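Local coordinates for protein putative pyridoxal phosphate-dependent transferase (Clostridium difficile, PDB 4DQ6) that binds pyridoxal-5'-phosphate and is a putative transferase of the class I and II aminotransferase family, at residues A[168-173]-A[187-192]. Numbering follows the deposited sequence.
Sequences FILCNP and KKLGDI
Asn172 ND2, just beyond strand 165-171, is hydrogen-bonded to Ile217 O and weakly to Glu204 OE2; on the strand itself, Phe168 and Leu170 receive Leu189 from the helix. The contact itself is wholly apolar. Leu189 suits its place because its forked end supplies two methyls, CD1 given to the Phe168 ring and CD2 lodged between Leu170 and the ring's CE1 corner. CD1 rests over one face of the Phe168 ring, 4.0 Å from the centroid and 22° off the ring normal, a CH-pi contact shifted toward the rim. There Phe168 CZ lies 3.7 Å from Leu189 CD1. The other methyl, Leu189 CD2, packs on Leu170 CD1 at 3.7 Å and also approaches Phe168 CE1 at 3.9 Å. Phenylalanine presents a broad flat surface to the incoming methyl, and CB of Leu170 lies at the edge of that ring, in its plane. The branched apolar side chain of Leu170 also touches Met153 and, on strand 199-203, Ile200 and Ser202, which suits a buried position between strand and helix. With CG of Leu189 anti to the backbone N (chi1 173°), the fork extends from the helix to meet the ring coming from the opposite direction. Strand 165-171, helix 183-195 and strand 199-203 form a beta-alpha-beta crossover in the large, mixed sheet expected of a fold type I pyridoxal phosphate protein. Alternation along the strand puts Phe168 and Leu170 on the side of this helix, while Ile169 and Cys171 pack against helix 126-133, and Cys171 also touches pyridoxal-5'-phosphate. Lys187, Lys188 and Asp191 suit the exposed side, whereas Leu189 also meets Ile158 of helix 155-161.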
# COMPACT_ATOMS: atom_id res chain seq x y z
N PHE A 168 17.14 18.07 -3.70
CA PHE A 168 18.23 17.41 -3.01
C PHE A 168 17.63 16.38 -2.09
O PHE A 168 16.75 16.76 -1.27
CB PHE A 168 19.08 18.46 -2.24
CG PHE A 168 20.33 17.88 -1.61
CD1 PHE A 168 20.23 17.09 -0.47
CD2 PHE A 168 21.63 18.16 -2.14
CE1 PHE A 168 21.37 16.58 0.12
CE2 PHE A 168 22.77 17.61 -1.56
CZ PHE A 168 22.62 16.83 -0.43
N ILE A 169 18.07 15.13 -2.24
CA ILE A 169 17.52 14.10 -1.36
C ILE A 169 18.59 13.80 -0.29
O ILE A 169 19.69 13.32 -0.64
CB ILE A 169 17.09 12.80 -2.10
CG1 ILE A 169 16.27 13.07 -3.36
CG2 ILE A 169 16.32 11.87 -1.12
CD1 ILE A 169 15.77 11.83 -4.09
N LEU A 170 18.26 14.09 0.97
CA LEU A 170 19.18 14.03 2.06
C LEU A 170 18.76 12.78 2.86
O LEU A 170 17.54 12.48 3.07
CB LEU A 170 19.05 15.26 2.97
CG LEU A 170 19.57 15.20 4.41
CD1 LEU A 170 21.10 15.19 4.35
CD2 LEU A 170 19.08 16.37 5.24
N CYS A 171 19.75 11.98 3.31
CA CYS A 171 19.51 10.89 4.24
C CYS A 171 20.03 11.27 5.62
O CYS A 171 21.21 11.52 5.76
CB CYS A 171 20.23 9.64 3.71
SG CYS A 171 19.62 8.07 4.34
N ASN A 172 19.14 11.30 6.64
CA ASN A 172 19.48 11.80 7.99
C ASN A 172 18.71 11.10 9.05
O ASN A 172 17.58 11.42 9.23
CB ASN A 172 19.16 13.34 7.94
CG ASN A 172 19.31 14.08 9.25
OD1 ASN A 172 20.26 13.88 9.93
ND2 ASN A 172 18.38 15.07 9.53
N PRO A 173 19.35 10.16 9.77
CA PRO A 173 20.73 9.69 9.63
C PRO A 173 21.05 9.04 8.29
O PRO A 173 20.14 8.51 7.61
CB PRO A 173 20.86 8.64 10.74
CG PRO A 173 19.76 8.92 11.69
CD PRO A 173 18.66 9.54 10.92
N LYS A 187 22.88 23.02 8.74
CA LYS A 187 22.77 24.46 8.37
C LYS A 187 23.58 24.76 7.14
O LYS A 187 23.11 25.47 6.26
CB LYS A 187 23.30 25.32 9.49
CG LYS A 187 22.35 25.42 10.65
CD LYS A 187 23.03 26.12 11.84
CE LYS A 187 21.99 26.81 12.70
NZ LYS A 187 22.61 28.02 13.31
N LYS A 188 24.79 24.24 7.08
CA LYS A 188 25.62 24.55 5.89
C LYS A 188 24.97 24.03 4.62
O LYS A 188 24.90 24.72 3.61
CB LYS A 188 27.03 24.03 6.08
CG LYS A 188 28.02 24.64 5.10
CD LYS A 188 29.43 24.36 5.58
CE LYS A 188 30.44 24.56 4.48
NZ LYS A 188 30.69 26.00 4.28
N LEU A 189 24.41 22.82 4.65
CA LEU A 189 23.71 22.25 3.49
C LEU A 189 22.47 23.05 3.15
O LEU A 189 22.18 23.32 1.99
CB LEU A 189 23.31 20.79 3.76
CG LEU A 189 22.43 20.06 2.73
CD1 LEU A 189 23.18 20.04 1.37
CD2 LEU A 189 22.01 18.69 3.39
N GLY A 190 21.66 23.37 4.16
CA GLY A 190 20.38 23.96 3.89
C GLY A 190 20.56 25.37 3.36
O GLY A 190 19.74 25.83 2.59
N ASP A 191 21.63 26.03 3.79
CA ASP A 191 21.95 27.36 3.27
C ASP A 191 22.28 27.31 1.81
O ASP A 191 21.83 28.16 1.03
CB ASP A 191 23.11 27.96 4.05
CG ASP A 191 22.69 28.50 5.37
OD1 ASP A 191 21.47 28.64 5.61
OD2 ASP A 191 23.60 28.83 6.18
N ILE A 192 23.09 26.33 1.41
CA ILE A 192 23.38 26.13 -0.00
C ILE A 192 22.10 25.95 -0.81
O ILE A 192 21.86 26.56 -1.82
CB ILE A 192 24.34 24.92 -0.21
CG1 ILE A 192 25.73 25.26 0.34
CG2 ILE A 192 24.47 24.59 -1.70
CD1 ILE A 192 26.67 24.07 0.37